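Local coordinates for protein cytosolic phospholipase A2 delta (Homo sapiens, PDB 5IZ5) that hydrolyses the sn-2 ester of membrane glycerophospholipids in a calcium-dependent manner, with a preference for linoleic acid, releasing a free fatty acid and a lysophospholipid, at residues Y391-L396 against E780-L785; L346-K351 against L788-V793; P378-R383 against Q460-L465; G335-T340 against M775-E780. The protein carries 3 engineered substitutions. All coordinates share one frame; numbering follows the deposited sequence.

Interaction 1: Y391-L396 against E780-L785; sequences YAREHL and EDFERL
R393 lays the root of its side chain across F782 before its tip turns to E783, a worked example of one arginine serving both the apolar and the ionic part of a helix pair. Its CB lies over the centre of the F782 ring, 3.7 Å from the centroid, in a CH-pi contact. CG, anti to the backbone N (chi1 -172°), stays over the same face and reaches to 3.5 Å from CD2 of F782. CD comes within 3.9 Å of E783 OE2, and beyond it the chain bends at chi3. NE then donates to OE2 of E783 at 2.9 Å, a salt bridge whose N-H...O angle is only 133° and which uses the anti side of the carboxylate. At the tip, NH2 of R393 lies 3.4 Å from that same OE2, while OE1 of E783 is bridged to R787. The ring is also met at its edge, where L396 CD2 lies in plane, 3.8 Å from F782 CD1. An alanine in place of F782 would probably open a gap between the helices, leaving CB and CG of R393 without their aromatic face and L396 CD2 without the ring edge it meets. The short axes run 10.1 Å apart with directions 142° from parallel: an inclined antiparallel helix pair, sealed by a phenylalanine and edged by an ion pair, in the catalytic domain of a cytosolic phospholipase A2.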
loop_
_atom_site.group_PDB
_atom_site.type_symbol
_atom_site.label_atom_id
_atom_site.label_comp_id
_atom_site.label_asym_id
_atom_site.label_seq_id
_atom_site.Cartn_x
_atom_site.Cartn_y
_atom_site.Cartn_z
ATOM N N TYR B 391 29.185 -2.720 10.732
ATOM C CA TYR B 391 28.700 -1.540 10.028
ATOM C C TYR B 391 27.537 -0.896 10.798
ATOM O O TYR B 391 27.566 0.296 11.098
ATOM C CB TYR B 391 28.273 -1.955 8.617
ATOM C CG TYR B 391 27.746 -0.855 7.734
ATOM C CD1 TYR B 391 28.584 -0.187 6.848
ATOM C CD2 TYR B 391 26.392 -0.519 7.746
ATOM C CE1 TYR B 391 28.095 0.806 6.018
ATOM C CE2 TYR B 391 25.894 0.470 6.920
ATOM C CZ TYR B 391 26.748 1.130 6.060
ATOM O OH TYR B 391 26.253 2.108 5.241
ATOM N N ALA B 392 26.535 -1.702 11.133
ATOM C CA ALA B 392 25.356 -1.223 11.855
ATOM C C ALA B 392 25.715 -0.694 13.238
ATOM O O ALA B 392 25.209 0.345 13.658
ATOM C CB ALA B 392 24.316 -2.328 11.972
ATOM N N ARG B 393 26.591 -1.414 13.935
ATOM C CA ARG B 393 27.033 -1.020 15.273
ATOM C C ARG B 393 27.697 0.352 15.254
ATOM O O ARG B 393 27.410 1.207 16.096
ATOM C CB ARG B 393 28.016 -2.050 15.843
ATOM C CG ARG B 393 28.387 -1.820 17.304
ATOM C CD ARG B 393 29.724 -2.449 17.675
ATOM N NE ARG B 393 29.893 -3.793 17.124
ATOM C CZ ARG B 393 30.920 -4.198 16.373
ATOM N NH1 ARG B 393 31.929 -3.383 16.075
ATOM N NH2 ARG B 393 30.945 -5.447 15.925
ATOM N N GLU B 394 28.588 0.555 14.292
ATOM C CA GLU B 394 29.347 1.800 14.207
ATOM C C GLU B 394 28.450 2.999 13.895
ATOM O O GLU B 394 28.589 4.064 14.507
ATOM C CB GLU B 394 30.472 1.666 13.181
ATOM C CG GLU B 394 31.594 0.760 13.674
ATOM C CD GLU B 394 32.668 0.491 12.635
ATOM O OE1 GLU B 394 32.536 0.955 11.484
ATOM O OE2 GLU B 394 33.653 -0.196 12.980
ATOM N N HIS B 395 27.513 2.817 12.968
ATOM C CA HIS B 395 26.571 3.884 12.630
ATOM C C HIS B 395 25.590 4.157 13.754
ATOM O O HIS B 395 25.192 5.298 13.967
ATOM C CB HIS B 395 25.839 3.564 11.325
ATOM C CG HIS B 395 26.685 3.795 10.113
ATOM N ND1 HIS B 395 26.974 5.057 9.650
ATOM C CD2 HIS B 395 27.337 2.936 9.297
ATOM C CE1 HIS B 395 27.752 4.969 8.588
ATOM N NE2 HIS B 395 27.988 3.691 8.354
ATOM N N LEU B 396 25.205 3.117 14.485
ATOM C CA LEU B 396 24.289 3.295 15.603
ATOM C C LEU B 396 25.001 3.967 16.792
ATOM O O LEU B 396 24.356 4.604 17.623
ATOM C CB LEU B 396 23.650 1.959 15.994
ATOM C CG LEU B 396 22.255 1.962 16.633
ATOM C CD1 LEU B 396 21.248 2.816 15.884
ATOM C CD2 LEU B 396 21.740 0.534 16.721
ATOM N N GLU B 780 28.690 -0.995 23.631
ATOM C CA GLU B 780 28.389 -1.843 24.779
ATOM C C GLU B 780 26.944 -2.353 24.749
ATOM O O GLU B 780 26.706 -3.557 24.833
ATOM C CB GLU B 780 28.630 -1.041 26.064
ATOM C CG GLU B 780 29.075 -1.847 27.271
ATOM C CD GLU B 780 29.292 -0.976 28.505
ATOM O OE1 GLU B 780 29.714 -1.521 29.551
ATOM O OE2 GLU B 780 29.042 0.251 28.433
ATOM N N ASP B 781 25.987 -1.431 24.626
ATOM C CA ASP B 781 24.554 -1.764 24.614
ATOM C C ASP B 781 24.112 -2.488 23.343
ATOM O O ASP B 781 23.203 -3.316 23.379
ATOM C CB ASP B 781 23.701 -0.502 24.789
ATOM C CG ASP B 781 23.824 0.110 26.176
ATOM O OD1 ASP B 781 24.090 -0.633 27.144
ATOM O OD2 ASP B 781 23.637 1.339 26.297
ATOM N N PHE B 782 24.734 -2.151 22.216
ATOM C CA PHE B 782 24.466 -2.832 20.952
ATOM C C PHE B 782 24.822 -4.309 21.067
ATOM O O PHE B 782 24.007 -5.175 20.744
ATOM C CB PHE B 782 25.283 -2.195 19.825
ATOM C CG PHE B 782 25.083 -2.845 18.482
ATOM C CD1 PHE B 782 24.192 -2.308 17.560
ATOM C CD2 PHE B 782 25.790 -3.988 18.132
ATOM C CE1 PHE B 782 24.005 -2.898 16.318
ATOM C CE2 PHE B 782 25.609 -4.582 16.892
ATOM C CZ PHE B 782 24.716 -4.035 15.983
ATOM N N GLU B 783 26.044 -4.576 21.533
ATOM C CA GLU B 783 26.569 -5.944 21.628
ATOM C C GLU B 783 25.732 -6.839 22.533
ATOM O O GLU B 783 25.446 -7.977 22.179
ATOM C CB GLU B 783 28.031 -5.945 22.092
ATOM C CG GLU B 783 29.021 -5.526 21.013
ATOM C CD GLU B 783 29.121 -6.527 19.870
ATOM O OE1 GLU B 783 29.277 -7.734 20.139
ATOM O OE2 GLU B 783 29.041 -6.115 18.694
ATOM N N ARG B 784 25.319 -6.316 23.683
ATOM C CA ARG B 784 24.460 -7.066 24.602
ATOM C C ARG B 784 23.163 -7.531 23.950
ATOM O O ARG B 784 22.786 -8.697 24.072
ATOM C CB ARG B 784 24.116 -6.225 25.828
ATOM C CG ARG B 784 25.222 -6.167 26.870
ATOM C CD ARG B 784 24.784 -5.324 28.059
ATOM N NE ARG B 784 25.762 -4.320 28.480
ATOM C CZ ARG B 784 26.285 -4.192 29.698
ATOM N NH1 ARG B 784 25.981 -5.032 30.683
ATOM N NH2 ARG B 784 27.139 -3.198 29.920
ATOM N N LEU B 785 22.474 -6.613 23.276
ATOM C CA LEU B 785 21.199 -6.934 22.627
ATOM C C LEU B 785 21.418 -7.933 21.500
ATOM O O LEU B 785 20.671 -8.900 21.360
ATOM C CB LEU B 785 20.516 -5.665 22.090
ATOM C CG LEU B 785 19.159 -5.821 21.392
ATOM C CD1 LEU B 785 18.185 -6.641 22.219
ATOM C CD2 LEU B 785 18.556 -4.458 21.080
#

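Interaction 2: L346-K351 against L788-V793; sequences LLALQK and LSDYNV
D790 and A348 meet where two helices come near, their CA atoms 4.8 Å apart, and illustrate how a small residue lets backbones approach. D790 has the most surface buried here. Its CG stands anti to the backbone N (chi1 179°), and the carboxylate splits its two oxygens between different neighbours. OD1 is pressed against A348, 3.2 Å from CB. OD2 turns to the outer side of the contact, where the extended K351 side chain crosses that of D790 at about a right angle and its NZ forms a long salt bridge of 3.4 Å, weak as a hydrogen bond. The aliphatic CD2 of L347 lies beside the same oxygen, so this buried acid has apolar as well as charged company. Helix 335-351 is the connection of a beta-alpha-beta crossover between the parallel strands 327-331 and 360-363, and helix 779-794 packs beside it, crossing at 43°, with the axes of the short segments 8.0 Å apart. One turn on from D790, V793 packs against the same alanine: its CG1 touches A348 CB at 3.4 Å, tighter than usual for carbon pairs. That methyl also reaches CD2 of L349 at 4.0 Å, the two side chains crossing at about a right angle. L349 and V793 both go on to touch F676 of strand 672-676, while S789 reaches back to S341 through a hydrogen bond between their hydroxyl groups.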
loop_
_atom_site.group_PDB
_atom_site.type_symbol
_atom_site.label_atom_id
_atom_site.label_comp_id
_atom_site.label_asym_id
_atom_site.label_seq_id
_atom_site.Cartn_x
_atom_site.Cartn_y
_atom_site.Cartn_z
ATOM N N LEU B 346 19.554 -13.414 12.837
ATOM C CA LEU B 346 20.071 -13.891 11.563
ATOM C C LEU B 346 21.463 -14.516 11.726
ATOM O O LEU B 346 21.766 -15.519 11.084
ATOM C CB LEU B 346 20.099 -12.759 10.532
ATOM C CG LEU B 346 18.737 -12.213 10.080
ATOM C CD1 LEU B 346 18.928 -10.949 9.263
ATOM C CD2 LEU B 346 17.943 -13.239 9.287
ATOM N N LEU B 347 22.297 -13.924 12.580
ATOM C CA LEU B 347 23.625 -14.473 12.865
ATOM C C LEU B 347 23.522 -15.888 13.436
ATOM O O LEU B 347 24.249 -16.789 13.021
ATOM C CB LEU B 347 24.393 -13.573 13.835
ATOM C CG LEU B 347 25.818 -13.998 14.218
ATOM C CD1 LEU B 347 26.745 -13.989 13.013
ATOM C CD2 LEU B 347 26.368 -13.087 15.302
ATOM N N ALA B 348 22.607 -16.074 14.379
ATOM C CA ALA B 348 22.354 -17.380 14.963
ATOM C C ALA B 348 21.971 -18.395 13.890
ATOM O O ALA B 348 22.583 -19.458 13.794
ATOM C CB ALA B 348 21.254 -17.286 16.003
ATOM N N LEU B 349 20.965 -18.065 13.084
ATOM C CA LEU B 349 20.492 -18.987 12.058
ATOM C C LEU B 349 21.604 -19.342 11.073
ATOM O O LEU B 349 21.663 -20.471 10.590
ATOM C CB LEU B 349 19.276 -18.420 11.315
ATOM C CG LEU B 349 17.986 -18.271 12.129
ATOM C CD1 LEU B 349 16.950 -17.484 11.339
ATOM C CD2 LEU B 349 17.419 -19.619 12.547
ATOM N N GLN B 350 22.481 -18.383 10.786
ATOM C CA GLN B 350 23.611 -18.625 9.897
ATOM C C GLN B 350 24.572 -19.629 10.527
ATOM O O GLN B 350 24.911 -20.638 9.912
ATOM C CB GLN B 350 24.352 -17.324 9.575
ATOM C CG GLN B 350 25.372 -17.472 8.457
ATOM C CD GLN B 350 26.057 -16.163 8.103
ATOM O OE1 GLN B 350 26.582 -15.470 8.972
ATOM N NE2 GLN B 350 26.056 -15.820 6.819
ATOM N N LYS B 351 24.991 -19.351 11.758
ATOM C CA LYS B 351 25.912 -20.220 12.486
ATOM C C LYS B 351 25.378 -21.642 12.630
ATOM O O LYS B 351 26.134 -22.596 12.515
ATOM C CB LYS B 351 26.212 -19.642 13.865
ATOM C CG LYS B 351 27.130 -18.434 13.837
ATOM C CD LYS B 351 27.322 -17.893 15.241
ATOM C CE LYS B 351 28.282 -16.720 15.286
ATOM N NZ LYS B 351 28.345 -16.140 16.656
ATOM N N LEU B 788 22.529 -11.370 23.018
ATOM C CA LEU B 788 21.335 -11.958 23.617
ATOM C C LEU B 788 20.469 -12.626 22.556
ATOM O O LEU B 788 20.028 -13.762 22.726
ATOM C CB LEU B 788 20.507 -10.893 24.341
ATOM C CG LEU B 788 19.101 -11.316 24.779
ATOM C CD1 LEU B 788 19.164 -12.487 25.749
ATOM C CD2 LEU B 788 18.357 -10.152 25.403
ATOM N N SER B 789 20.204 -11.897 21.476
ATOM C CA SER B 789 19.350 -12.385 20.397
ATOM C C SER B 789 19.955 -13.626 19.758
ATOM O O SER B 789 19.272 -14.621 19.544
ATOM C CB SER B 789 19.148 -11.290 19.339
ATOM O OG SER B 789 18.630 -10.106 19.916
ATOM N N ASP B 790 21.242 -13.538 19.445
ATOM C CA ASP B 790 22.006 -14.661 18.913
ATOM C C ASP B 790 21.896 -15.883 19.829
ATOM O O ASP B 790 21.572 -16.984 19.384
ATOM C CB ASP B 790 23.470 -14.234 18.757
ATOM C CG ASP B 790 24.361 -15.338 18.227
ATOM O OD1 ASP B 790 23.855 -16.301 17.618
ATOM O OD2 ASP B 790 25.586 -15.228 18.413
ATOM N N TYR B 791 22.147 -15.665 21.114
ATOM C CA TYR B 791 22.088 -16.730 22.107
ATOM C C TYR B 791 20.710 -17.387 22.171
ATOM O O TYR B 791 20.604 -18.613 22.134
ATOM C CB TYR B 791 22.470 -16.185 23.482
ATOM C CG TYR B 791 22.266 -17.174 24.596
ATOM C CD1 TYR B 791 23.290 -18.028 24.995
ATOM C CD2 TYR B 791 21.050 -17.253 25.254
ATOM C CE1 TYR B 791 23.101 -18.938 26.020
ATOM C CE2 TYR B 791 20.853 -18.155 26.273
ATOM C CZ TYR B 791 21.879 -18.997 26.656
ATOM O OH TYR B 791 21.684 -19.899 27.677
ATOM N N ASN B 792 19.662 -16.570 22.269
ATOM C CA ASN B 792 18.287 -17.073 22.387
ATOM C C ASN B 792 17.875 -18.006 21.262
ATOM O O ASN B 792 17.091 -18.927 21.473
ATOM C CB ASN B 792 17.282 -15.924 22.460
ATOM C CG ASN B 792 17.311 -15.208 23.789
ATOM O OD1 ASN B 792 18.102 -15.544 24.673
ATOM N ND2 ASN B 792 16.440 -14.224 23.946
ATOM N N VAL B 793 18.391 -17.765 20.065
ATOM C CA VAL B 793 18.112 -18.652 18.943
ATOM C C VAL B 793 19.005 -19.898 19.005
ATOM O O VAL B 793 18.521 -21.012 18.819
ATOM C CB VAL B 793 18.246 -17.915 17.595
ATOM C CG1 VAL B 793 18.288 -18.894 16.430
ATOM C CG2 VAL B 793 17.082 -16.948 17.426
#

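Interaction 3: P378-R383 against Q460-L465; sequences PEWSQR and QNPLPL
Where the loop between helices 367-375 and 386-397 meets the lead-in to strand 463-471, the side-chain amide of N461 binds P378 and S381 and lies against W380, showing how one asparagine can tie two loops together. OD1 of N461 accepts from the backbone N of S381 at 3.0 Å, in the plane of its carbonyl and with an N-H...O angle of 149°. The S381 hydroxyl OG gives a second bond to OD1 at 2.7 Å, arriving above that plane. With CG of N461 anti to the carbonyl carbon (chi1 -65°), the amide lies nearly flat on W380, 6° from the ring plane, OD1 3.2 Å above it toward the rim. ND2 makes a weak bond of 2.9 Å to the carbonyl O of P378, which also accepts a straighter one from Q460 NE2 at 2.9 Å, while Q460 OE1 accepts from the backbone N of R458. Q382 NE2 donates to the carbonyl O of Q460 at 3.0 Å. An alanine in place of N461 would probably leave the S381 N-H without its acceptor and open a gap over the indole. P462 CD touches W380 CZ2 at 4.0 Å. Farther out, W380 stands edge-to-face with Y375 of helix 367-375, P462 rests on R301 of helix 292-313, and L463 and L465 pair through their backbones with the parallel strand 360-363.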
loop_
_atom_site.group_PDB
_atom_site.type_symbol
_atom_site.label_atom_id
_atom_site.label_comp_id
_atom_site.label_asym_id
_atom_site.label_seq_id
_atom_site.Cartn_x
_atom_site.Cartn_y
_atom_site.Cartn_z
ATOM N N PRO B 378 24.143 -8.917 -2.722
ATOM C CA PRO B 378 23.505 -10.104 -3.323
ATOM C C PRO B 378 23.912 -11.456 -2.709
ATOM O O PRO B 378 23.262 -12.469 -2.970
ATOM C CB PRO B 378 23.963 -10.059 -4.791
ATOM C CG PRO B 378 24.505 -8.696 -5.015
ATOM C CD PRO B 378 24.976 -8.183 -3.693
ATOM N N GLU B 379 24.978 -11.462 -1.915
ATOM C CA GLU B 379 25.499 -12.675 -1.305
ATOM C C GLU B 379 25.400 -12.688 0.217
ATOM O O GLU B 379 26.051 -13.500 0.862
ATOM C CB GLU B 379 26.970 -12.834 -1.723
ATOM C CG GLU B 379 27.256 -14.059 -2.553
ATOM C CD GLU B 379 26.305 -14.235 -3.701
ATOM O OE1 GLU B 379 26.209 -13.348 -4.566
ATOM O OE2 GLU B 379 25.653 -15.289 -3.740
ATOM N N TRP B 380 24.563 -11.828 0.793
ATOM C CA TRP B 380 24.622 -11.562 2.235
ATOM C C TRP B 380 24.519 -12.801 3.133
ATOM O O TRP B 380 25.285 -12.910 4.074
ATOM C CB TRP B 380 23.598 -10.496 2.657
ATOM C CG TRP B 380 22.154 -10.926 2.641
ATOM C CD1 TRP B 380 21.260 -10.741 1.637
ATOM C CD2 TRP B 380 21.442 -11.588 3.690
ATOM N NE1 TRP B 380 20.034 -11.255 1.984
ATOM C CE2 TRP B 380 20.119 -11.782 3.242
ATOM C CE3 TRP B 380 21.797 -12.043 4.960
ATOM C CZ2 TRP B 380 19.146 -12.413 4.021
ATOM C CZ3 TRP B 380 20.834 -12.667 5.737
ATOM C CH2 TRP B 380 19.522 -12.850 5.263
ATOM N N SER B 381 23.606 -13.731 2.849
ATOM C CA SER B 381 23.444 -14.909 3.714
ATOM C C SER B 381 24.573 -15.923 3.523
ATOM O O SER B 381 24.756 -16.803 4.353
ATOM C CB SER B 381 22.089 -15.593 3.515
ATOM O OG SER B 381 22.044 -16.342 2.311
ATOM N N GLN B 382 25.320 -15.791 2.430
ATOM C CA GLN B 382 26.483 -16.641 2.161
ATOM C C GLN B 382 27.778 -16.033 2.673
ATOM O O GLN B 382 28.845 -16.622 2.497
ATOM C CB GLN B 382 26.618 -16.891 0.657
ATOM C CG GLN B 382 25.358 -17.430 0.006
ATOM C CD GLN B 382 24.834 -18.673 0.697
ATOM O OE1 GLN B 382 25.604 -19.563 1.045
ATOM N NE2 GLN B 382 23.523 -18.741 0.901
ATOM N N ARG B 383 27.696 -14.862 3.296
ATOM C CA ARG B 383 28.880 -14.201 3.817
ATOM C C ARG B 383 28.730 -13.954 5.293
ATOM O O ARG B 383 27.617 -13.891 5.812
ATOM C CB ARG B 383 29.132 -12.896 3.075
ATOM C CG ARG B 383 29.360 -13.172 1.591
ATOM C CD ARG B 383 30.512 -12.410 0.955
ATOM N NE ARG B 383 30.206 -11.020 0.634
ATOM C CZ ARG B 383 30.808 -9.946 1.149
ATOM N NH1 ARG B 383 31.779 -10.054 2.055
ATOM N NH2 ARG B 383 30.430 -8.736 0.746
ATOM N N GLN B 460 19.929 -17.839 -3.595
ATOM C CA GLN B 460 20.972 -17.846 -2.571
ATOM C C GLN B 460 20.598 -17.089 -1.288
ATOM O O GLN B 460 21.372 -17.075 -0.328
ATOM C CB GLN B 460 22.283 -17.290 -3.140
ATOM C CG GLN B 460 22.338 -15.777 -3.345
ATOM C CD GLN B 460 21.776 -15.312 -4.678
ATOM O OE1 GLN B 460 20.944 -15.981 -5.289
ATOM N NE2 GLN B 460 22.221 -14.148 -5.125
ATOM N N ASN B 461 19.439 -16.439 -1.289
ATOM C CA ASN B 461 18.892 -15.805 -0.092
ATOM C C ASN B 461 17.391 -16.049 -0.058
ATOM O O ASN B 461 16.804 -16.404 -1.085
ATOM C CB ASN B 461 19.166 -14.292 -0.085
ATOM C CG ASN B 461 20.645 -13.950 -0.004
ATOM O OD1 ASN B 461 21.276 -14.097 1.042
ATOM N ND2 ASN B 461 21.198 -13.443 -1.102
ATOM N N PRO B 462 16.755 -15.882 1.120
ATOM C CA PRO B 462 15.284 -15.947 1.155
ATOM C C PRO B 462 14.640 -14.759 0.426
ATOM O O PRO B 462 15.285 -13.725 0.254
ATOM C CB PRO B 462 14.951 -15.890 2.654
ATOM C CG PRO B 462 16.246 -16.069 3.377
ATOM C CD PRO B 462 17.323 -15.604 2.448
ATOM N N LEU B 463 13.391 -14.913 0.001
ATOM C CA LEU B 463 12.641 -13.802 -0.595
ATOM C C LEU B 463 12.216 -12.825 0.515
ATOM O O LEU B 463 11.510 -13.226 1.443
ATOM C CB LEU B 463 11.397 -14.306 -1.328
ATOM C CG LEU B 463 10.520 -13.211 -1.955
ATOM C CD1 LEU B 463 11.167 -12.651 -3.206
ATOM C CD2 LEU B 463 9.140 -13.731 -2.290
ATOM N N PRO B 464 12.637 -11.551 0.421
ATOM C CA PRO B 464 12.263 -10.559 1.423
ATOM C C PRO B 464 10.906 -9.921 1.134
ATOM O O PRO B 464 10.624 -9.538 -0.004
ATOM C CB PRO B 464 13.377 -9.527 1.312
ATOM C CG PRO B 464 13.768 -9.568 -0.118
ATOM C CD PRO B 464 13.509 -10.969 -0.611
ATOM N N LEU B 465 10.075 -9.814 2.166
ATOM C CA LEU B 465 8.731 -9.257 2.048
ATOM C C LEU B 465 8.553 -8.120 3.058
ATOM O O LEU B 465 8.631 -8.331 4.272
ATOM C CB LEU B 465 7.694 -10.354 2.281
ATOM C CG LEU B 465 7.720 -11.476 1.225
ATOM C CD1 LEU B 465 7.107 -12.765 1.751
ATOM C CD2 LEU B 465 7.023 -11.036 -0.054
#

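Interaction 4: G335-T340 against M775-E780; sequences GARAMT and MTYKEE. With SO4 (sulfate ion), chain M.
Y777 drives its ring toward A336, R337 and T340 of helix 335-351, its CG anti to the carbonyl carbon (chi1 -78°), and its tip makes the close-packed part of the contact. Its OH lies 3.0 Å from R337 N, at an angle too poor for a hydrogen bond, and 3.5 Å from R337 CB. A336 CB stands 4.0 Å from CZ of Y777, while T340 OG1 comes obliquely to the ring, 3.6 Å from CE1. That hydroxyl is fixed from within its own helix: T340 OG1 donates to A336 O at 2.9 Å, from the opposite face of the carbonyl plane to the T340 backbone N-H. Packing slackens to either side of Y777. M775 touches with SD alone, 4.2 Å from A336 CB. T776 turns from the helix; its OG1 lies doubtfully close to an oxygen of a sulfate ion, probably from the crystallisation liquor and bound also by S399 and S581. The exposed K778, at the N-cap of helix 779-794, and E780 make no contact with helix 335-351. The contact lies on the helix that follows a glycine-rich strand-to-helix loop. G335, with its positive phi of 43°, is a substrate-binding residue, consistent with the oxyanion hole that such glycines form in cytosolic phospholipases A2.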
loop_
_atom_site.group_PDB
_atom_site.type_symbol
_atom_site.label_atom_id
_atom_site.label_comp_id
_atom_site.label_asym_id
_atom_site.label_seq_id
_atom_site.Cartn_x
_atom_site.Cartn_y
_atom_site.Cartn_z
ATOM N N GLY B 335 11.806 -0.050 15.811
ATOM C CA GLY B 335 12.944 0.822 15.506
ATOM C C GLY B 335 14.304 0.143 15.497
ATOM O O GLY B 335 14.438 -0.980 15.013
ATOM N N ALA B 336 15.311 0.825 16.041
ATOM C CA ALA B 336 16.684 0.306 16.097
ATOM C C ALA B 336 16.823 -0.940 16.968
ATOM O O ALA B 336 17.749 -1.730 16.780
ATOM C CB ALA B 336 17.645 1.378 16.584
ATOM N N ARG B 337 15.923 -1.087 17.937
ATOM C CA ARG B 337 15.881 -2.271 18.788
ATOM C C ARG B 337 15.605 -3.496 17.929
ATOM O O ARG B 337 16.357 -4.470 17.983
ATOM C CB ARG B 337 14.805 -2.123 19.866
ATOM C CG ARG B 337 14.664 -3.335 20.763
ATOM C CD ARG B 337 13.690 -3.098 21.911
ATOM N NE ARG B 337 12.566 -2.199 21.604
ATOM C CZ ARG B 337 11.450 -2.497 20.943
ATOM N NH1 ARG B 337 11.251 -3.700 20.451
ATOM N NH2 ARG B 337 10.525 -1.557 20.763
ATOM N N ALA B 338 14.538 -3.429 17.129
ATOM C CA ALA B 338 14.191 -4.500 16.190
ATOM C C ALA B 338 15.328 -4.738 15.199
ATOM O O ALA B 338 15.675 -5.879 14.924
ATOM C CB ALA B 338 12.897 -4.181 15.440
ATOM N N MET B 339 15.903 -3.662 14.666
ATOM C CA MET B 339 16.983 -3.779 13.688
ATOM C C MET B 339 18.167 -4.557 14.273
ATOM O O MET B 339 18.667 -5.500 13.656
ATOM C CB MET B 339 17.455 -2.397 13.228
ATOM C CG MET B 339 18.584 -2.436 12.211
ATOM S SD MET B 339 19.312 -0.839 11.831
ATOM C CE MET B 339 20.169 -0.457 13.370
ATOM N N THR B 340 18.605 -4.148 15.460
ATOM C CA THR B 340 19.762 -4.755 16.130
ATOM C C THR B 340 19.511 -6.224 16.458
ATOM O O THR B 340 20.303 -7.095 16.102
ATOM C CB THR B 340 20.113 -3.988 17.420
ATOM O OG1 THR B 340 20.478 -2.647 17.079
ATOM C CG2 THR B 340 21.274 -4.647 18.180
ATOM N N MET B 775 18.116 6.356 18.759
ATOM C CA MET B 775 18.888 6.044 17.567
ATOM C C MET B 775 20.395 6.107 17.838
ATOM O O MET B 775 21.197 6.113 16.905
ATOM C CB MET B 775 18.499 7.014 16.438
ATOM C CG MET B 775 17.155 6.718 15.771
ATOM S SD MET B 775 17.079 5.161 14.846
ATOM C CE MET B 775 18.665 5.138 14.017
ATOM N N THR B 776 20.778 6.153 19.113
ATOM C CA THR B 776 22.183 6.154 19.508
ATOM C C THR B 776 22.422 5.064 20.546
ATOM O O THR B 776 21.958 5.162 21.678
ATOM C CB THR B 776 22.614 7.511 20.085
ATOM O OG1 THR B 776 22.157 8.559 19.223
ATOM C CG2 THR B 776 24.137 7.582 20.217
ATOM N N TYR B 777 23.123 4.013 20.131
ATOM C CA TYR B 777 23.453 2.888 20.997
ATOM C C TYR B 777 24.947 2.917 21.266
ATOM O O TYR B 777 25.740 2.938 20.328
ATOM C CB TYR B 777 23.117 1.561 20.306
ATOM C CG TYR B 777 21.658 1.142 20.288
ATOM C CD1 TYR B 777 21.314 -0.183 20.046
ATOM C CD2 TYR B 777 20.627 2.049 20.515
ATOM C CE1 TYR B 777 19.991 -0.590 20.020
ATOM C CE2 TYR B 777 19.300 1.645 20.493
ATOM C CZ TYR B 777 18.989 0.325 20.240
ATOM O OH TYR B 777 17.672 -0.076 20.218
ATOM N N LYS B 778 25.334 2.925 22.539
ATOM C CA LYS B 778 26.726 2.664 22.907
ATOM C C LYS B 778 27.057 1.257 22.437
ATOM O O LYS B 778 26.222 0.358 22.552
ATOM C CB LYS B 778 26.917 2.770 24.416
ATOM C CG LYS B 778 26.790 4.187 24.952
ATOM C CD LYS B 778 26.318 4.216 26.400
ATOM C CE LYS B 778 27.301 3.534 27.339
ATOM N NZ LYS B 778 26.965 3.808 28.762
ATOM N N GLU B 779 28.250 1.065 21.883
ATOM C CA GLU B 779 28.635 -0.243 21.338
ATOM C C GLU B 779 28.434 -1.343 22.375
ATOM O O GLU B 779 28.033 -2.457 22.044
ATOM C CB GLU B 779 30.078 -0.226 20.828
ATOM C CG GLU B 779 30.293 0.749 19.674
ATOM C CD GLU B 779 31.396 0.340 18.709
ATOM O OE1 GLU B 779 31.613 1.075 17.722
ATOM O OE2 GLU B 779 32.042 -0.708 18.916
ATOM N N GLU B 780 28.690 -0.995 23.631
ATOM C CA GLU B 780 28.389 -1.843 24.779
ATOM C C GLU B 780 26.944 -2.353 24.749
ATOM O O GLU B 780 26.706 -3.557 24.833
ATOM C CB GLU B 780 28.630 -1.041 26.064
ATOM C CG GLU B 780 29.075 -1.847 27.271
ATOM C CD GLU B 780 29.292 -0.976 28.505
ATOM O OE1 GLU B 780 29.714 -1.521 29.551
ATOM O OE2 GLU B 780 29.042 0.251 28.433
HETATM S S SO4 M . 23.933 11.684 20.071
HETATM O O1 SO4 M . 25.023 10.962 20.769
HETATM O O2 SO4 M . 23.161 10.738 19.233
HETATM O O3 SO4 M . 23.040 12.312 21.067
HETATM O O4 SO4 M . 24.502 12.744 19.214
#

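How the interactions relate
Interactions 1 and 4 are practically one site: their centres lie 6 Å apart, they share E780, and the L396 O of one is probably hydrogen-bonded to the Y777 N of the other at 2.9 Å. Interaction 2 lies farther along helix 335-351, where helix 779-794 itself packs on it, about 17 Å from interaction 4 between centres. From there Q350 leads to interaction 3, its NE2 lying 2.7 Å from R383 O, a probable hydrogen bond. Function gathers at one end of this chain of contacts. In interaction 4 the R337 side chain is about 9 Å from that of the nucleophile S365, whereas interactions 2 and 3 lie away from the catalytic and substrate-binding residues.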